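Local coordinates for mandelate racemase/muconate lactonizing protein (Alicyclobacillus acidocaldarius LAA1, PDB 3QLD), which belongs to the mandelate racemase/muconate lactonizing branch of the enolase superfamily, with a capping domain and a barrel domain, its own activity being unassigned, at residues Arg105-Ala109 / Pro271-Gly276; Leu324-Asp328 / Pro339-Val343. All coordinates share one frame. Residues are numbered along the deposited sequence.

Contact 1: Arg105-Ala109 / Pro271-Gly276; sequences RMSVA and PGRLGG. With SO4 (sulfate ion), chain C; SO4 (sulfate ion), chain D.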
loop_
_atom_site.group_PDB
_atom_site.type_symbol
_atom_site.label_atom_id
_atom_site.label_comp_id
_atom_site.label_asym_id
_atom_site.label_seq_id
_atom_site.Cartn_x
_atom_site.Cartn_y
_atom_site.Cartn_z
ATOM N N ARG A 105 3.550 6.378 -1.445
ATOM C CA ARG A 105 4.729 6.905 -2.138
ATOM C C ARG A 105 4.434 7.996 -3.158
ATOM O O ARG A 105 5.294 8.863 -3.360
ATOM C CB ARG A 105 5.533 5.785 -2.762
ATOM C CG ARG A 105 6.290 5.052 -1.669
ATOM C CD ARG A 105 7.160 3.928 -2.310
ATOM N NE ARG A 105 7.916 3.178 -1.285
ATOM C CZ ARG A 105 9.236 3.284 -1.080
ATOM N NH1 ARG A 105 10.015 4.055 -1.866
ATOM N NH2 ARG A 105 9.795 2.571 -0.102
HETATM N N MSE A 106 3.253 7.977 -3.792
HETATM C CA MSE A 106 2.937 9.051 -4.736
HETATM C C MSE A 106 2.695 10.403 -4.039
HETATM O O MSE A 106 3.053 11.475 -4.591
HETATM C CB MSE A 106 1.759 8.668 -5.647
HETATM C CG MSE A 106 2.079 7.477 -6.569
HETATM SE SE MSE A 106 0.407 6.833 -7.307
HETATM C CE MSE A 106 1.076 5.433 -8.468
ATOM N N SER A 107 2.099 10.353 -2.846
ATOM C CA SER A 107 1.908 11.561 -1.994
ATOM C C SER A 107 3.257 12.055 -1.456
ATOM O O SER A 107 3.577 13.272 -1.551
ATOM C CB SER A 107 0.924 11.267 -0.838
ATOM O OG SER A 107 -0.334 11.291 -1.431
ATOM N N VAL A 108 4.074 11.120 -0.988
ATOM C CA VAL A 108 5.401 11.451 -0.499
ATOM C C VAL A 108 6.207 12.101 -1.627
ATOM O O VAL A 108 6.875 13.137 -1.420
ATOM C CB VAL A 108 6.121 10.177 0.065
ATOM C CG1 VAL A 108 7.627 10.410 0.182
ATOM C CG2 VAL A 108 5.582 9.839 1.487
ATOM N N ALA A 109 6.143 11.496 -2.798
ATOM C CA ALA A 109 6.890 11.962 -3.968
ATOM C C ALA A 109 6.488 13.393 -4.339
ATOM O O ALA A 109 7.327 14.195 -4.854
ATOM C CB ALA A 109 6.555 11.089 -5.124
ATOM N N PRO A 271 8.792 8.161 -11.360
ATOM C CA PRO A 271 9.353 8.729 -10.140
ATOM C C PRO A 271 8.299 8.875 -9.056
ATOM O O PRO A 271 8.580 8.637 -7.898
ATOM C CB PRO A 271 9.942 10.091 -10.625
ATOM C CG PRO A 271 10.237 9.808 -12.090
ATOM C CD PRO A 271 9.176 8.908 -12.583
ATOM N N GLY A 272 7.073 9.234 -9.430
ATOM C CA GLY A 272 6.015 9.404 -8.420
ATOM C C GLY A 272 5.668 8.068 -7.769
ATOM O O GLY A 272 5.533 7.969 -6.560
ATOM N N ARG A 273 5.589 7.009 -8.562
ATOM C CA ARG A 273 5.193 5.678 -8.012
ATOM C C ARG A 273 6.301 5.237 -7.033
ATOM O O ARG A 273 6.062 4.576 -6.032
ATOM C CB ARG A 273 5.065 4.678 -9.199
ATOM C CG ARG A 273 4.461 3.284 -8.836
ATOM C CD ARG A 273 4.546 2.201 -10.037
ATOM N NE ARG A 273 5.905 1.616 -10.120
ATOM C CZ ARG A 273 6.746 1.760 -11.148
ATOM N NH1 ARG A 273 6.382 2.426 -12.238
ATOM N NH2 ARG A 273 7.965 1.194 -11.086
ATOM N N LEU A 274 7.544 5.610 -7.327
ATOM C CA LEU A 274 8.683 5.147 -6.503
ATOM C C LEU A 274 8.939 5.952 -5.253
ATOM O O LEU A 274 9.666 5.516 -4.376
ATOM C CB LEU A 274 9.956 5.000 -7.375
ATOM C CG LEU A 274 9.863 3.887 -8.398
ATOM C CD1 LEU A 274 11.035 4.050 -9.391
ATOM C CD2 LEU A 274 9.964 2.560 -7.604
ATOM N N GLY A 275 8.316 7.148 -5.145
ATOM C CA GLY A 275 8.590 8.004 -4.005
ATOM C C GLY A 275 9.437 9.253 -4.282
ATOM O O GLY A 275 9.821 9.977 -3.315
ATOM N N GLY A 276 9.684 9.547 -5.552
ATOM C CA GLY A 276 10.328 10.819 -5.878
ATOM C C GLY A 276 11.642 10.653 -6.615
ATOM O O GLY A 276 12.004 9.544 -7.085
HETATM S S SO4 C . 12.867 1.970 -0.401
HETATM O O1 SO4 C . 11.973 2.476 0.638
HETATM O O2 SO4 C . 12.488 2.538 -1.690
HETATM O O3 SO4 C . 14.240 2.408 -0.161
HETATM O O4 SO4 C . 12.785 0.507 -0.372
HETATM S S SO4 D . 7.039 1.333 2.849
HETATM O O1 SO4 D . 5.954 0.348 2.784
HETATM O O2 SO4 D . 6.854 2.274 3.949
HETATM O O3 SO4 D . 8.296 0.640 3.107
HETATM O O4 SO4 D . 7.140 2.064 1.581
#
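Pro-271 opens the second segment, and its carbonyl O serves the turn itself. Pro-271 O accepts Gly-276 N at 2.7 Å and, weakly, Leu-274 N at 3.2 Å. Gly-272 packs its backbone against the first turn of helix 105-123. Gly-272 CA is 4.8 Å from Met-106 CA, and Gly-272 O receives a CA-H...O contact from Met-106 CA at 3.4 Å. An ideal CB on Gly-272 would lie 4.4 Å from Ala-109 CB. Arg-273 turns its CA-CB bond away from the helix. Arg-273 CG still meets the CE methyl of Met-106, modelled as selenomethionine, at 4.0 Å, while the Arg-273 guanidinium forms a salt bridge with Asp-246. The contact joins the two domains of the enolase-superfamily fold: helix 105-123 belongs to the N-terminal capping domain, and the short, weakly bonded helix 271-274 follows strand 266-269 of the barrel. The CA-CB bond of Leu-274 also points away, but its carbonyl is engaged. Arg-105 NH1 donates to Leu-274 O at 2.9 Å, the one conventional hydrogen bond between the segments. Both sulfate ions, probably from the crystallisation liquor, also bind this guanidinium; Arg-105 NH2 to O1 of the chain C sulfate is very short at 2.3 Å. Gly-275 ends helix 271-274 in a Schellman motif. Its positive phi of 107° would jam a CB against the preceding carbonyl. Gly-275 CA approaches Arg-105 O at 3.5 Å in a nearly straight CA-H...O contact. Gly-276, the N-cap of helix 277-289, brings its N within 3.5 Å of Ala-109 CB and its CA within 4.1 Å of Ala-109 CA.

Contact 2: Leu324-Asp328 / Pro339-Val343; sequences LGPSD and PIAFV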
loop_
_atom_site.group_PDB
_atom_site.type_symbol
_atom_site.label_atom_id
_atom_site.label_comp_id
_atom_site.label_asym_id
_atom_site.label_seq_id
_atom_site.Cartn_x
_atom_site.Cartn_y
_atom_site.Cartn_z
ATOM N N LEU A 324 6.148 9.018 -22.361
ATOM C CA LEU A 324 5.682 10.393 -22.097
ATOM C C LEU A 324 5.774 11.113 -23.425
ATOM O O LEU A 324 6.867 11.355 -23.877
ATOM C CB LEU A 324 6.604 11.096 -21.096
ATOM C CG LEU A 324 6.560 10.534 -19.647
ATOM C CD1 LEU A 324 7.646 11.155 -18.812
ATOM C CD2 LEU A 324 5.188 10.843 -19.013
ATOM N N GLY A 325 4.626 11.374 -24.047
ATOM C CA GLY A 325 4.538 11.956 -25.364
ATOM C C GLY A 325 4.078 13.399 -25.302
ATOM O O GLY A 325 3.948 13.975 -24.229
ATOM N N PRO A 326 3.840 13.998 -26.455
ATOM C CA PRO A 326 3.461 15.433 -26.438
ATOM C C PRO A 326 2.130 15.704 -25.739
ATOM O O PRO A 326 1.195 14.867 -25.830
ATOM C CB PRO A 326 3.349 15.775 -27.930
ATOM C CG PRO A 326 4.232 14.758 -28.624
ATOM C CD PRO A 326 3.920 13.468 -27.826
ATOM N N SER A 327 2.043 16.875 -25.069
ATOM C CA SER A 327 0.843 17.355 -24.347
ATOM C C SER A 327 -0.418 17.153 -25.140
ATOM O O SER A 327 -1.466 16.801 -24.617
ATOM C CB SER A 327 0.900 18.894 -24.167
ATOM O OG SER A 327 1.932 19.296 -23.321
ATOM N N ASP A 328 -0.314 17.467 -26.423
ATOM C CA ASP A 328 -1.489 17.601 -27.232
ATOM C C ASP A 328 -2.141 16.259 -27.589
ATOM O O ASP A 328 -3.271 16.250 -28.056
ATOM C CB ASP A 328 -1.203 18.460 -28.471
ATOM C CG ASP A 328 -0.237 17.796 -29.462
ATOM O OD1 ASP A 328 0.153 16.617 -29.284
ATOM O OD2 ASP A 328 0.145 18.483 -30.450
ATOM N N PRO A 339 2.975 24.064 -24.646
ATOM C CA PRO A 339 2.774 22.613 -24.534
ATOM C C PRO A 339 4.108 21.876 -24.727
ATOM O O PRO A 339 5.007 22.379 -25.418
ATOM C CB PRO A 339 1.812 22.281 -25.699
ATOM C CG PRO A 339 2.014 23.376 -26.681
ATOM C CD PRO A 339 2.417 24.595 -25.906
ATOM N N ILE A 340 4.213 20.687 -24.144
ATOM C CA ILE A 340 5.330 19.797 -24.425
ATOM C C ILE A 340 5.147 19.189 -25.824
ATOM O O ILE A 340 4.094 18.692 -26.145
ATOM C CB ILE A 340 5.517 18.698 -23.305
ATOM C CG1 ILE A 340 5.818 19.328 -21.917
ATOM C CG2 ILE A 340 6.554 17.629 -23.717
ATOM C CD1 ILE A 340 7.113 20.111 -21.803
ATOM N N ALA A 341 6.156 19.303 -26.683
ATOM C CA ALA A 341 6.002 18.867 -28.085
ATOM C C ALA A 341 7.251 18.157 -28.573
ATOM O O ALA A 341 8.288 18.290 -27.973
ATOM C CB ALA A 341 5.680 20.080 -29.021
ATOM N N PHE A 342 7.143 17.420 -29.674
ATOM C CA PHE A 342 8.315 16.861 -30.317
ATOM C C PHE A 342 9.301 17.972 -30.713
ATOM O O PHE A 342 8.869 19.014 -31.233
ATOM C CB PHE A 342 7.880 16.130 -31.586
ATOM C CG PHE A 342 7.225 14.779 -31.360
ATOM C CD1 PHE A 342 7.738 13.856 -30.434
ATOM C CD2 PHE A 342 6.112 14.406 -32.123
ATOM C CE1 PHE A 342 7.146 12.585 -30.263
ATOM C CE2 PHE A 342 5.509 13.154 -31.958
ATOM C CZ PHE A 342 6.035 12.226 -31.033
ATOM N N VAL A 343 10.589 17.782 -30.427
ATOM C CA VAL A 343 11.645 18.608 -31.039
ATOM C C VAL A 343 11.985 18.140 -32.496
ATOM O O VAL A 343 12.403 18.943 -33.357
ATOM C CB VAL A 343 12.924 18.678 -30.142
ATOM C CG1 VAL A 343 13.540 17.303 -29.896
ATOM C CG2 VAL A 343 13.954 19.627 -30.730
#
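Ser-327 holds its side chain in the m rotamer (chi1 -67°), which brings OG to Ile-340 N. Ile-340 N donates to Ser-327 OG at 2.8 Å, and Ser-327 N donates to Ile-340 O at 2.9 Å. One serine thus meets both polar backbone atoms of Ile-340. The same OG is also hydrogen-bonded to Asp-334, a residue between the two segments. Both segments belong to the long irregular connection between helix 303-313 and strand 347-349, in the barrel domain of the enolase-superfamily fold. Here that connection folds back on itself without forming regular strands. Pro-326 CG lies 3.7 Å from the centroid of the Phe-342 ring and only 3° off the ring normal, a CH-pi contact over the face. Phe-342 is m at chi1 (-76°), and its ring also packs edge-to-face with Phe-165. Ile-340, m at both chi angles, leads its side-chain end away from 324-328, and its side chain touches Val-307 and Leu-310 of helix 303-313.

How the contacts relate
Contact 1 is buried, its centre about 9 Å from the centre of the chain. Contact 2 is partly buried, its centre about 15 Å from that of the chain, with exposed residues at its margin. They share no helix or strand. Contact 1 joins segments far apart in sequence and bridges the capping and barrel domains. Contact 2 ties together two parts of one connection within the barrel domain. The chemistry follows. Glycines let backbone pack closely on a helix in contact 1, with CA-H...O contacts and an arginine-to-carbonyl bond. Contact 2 relies on a serine, backbone hydrogen bonding and a proline-aromatic contact. Their centres are about 23 Å apart, and their nearest atoms, about 7 Å apart, do not touch.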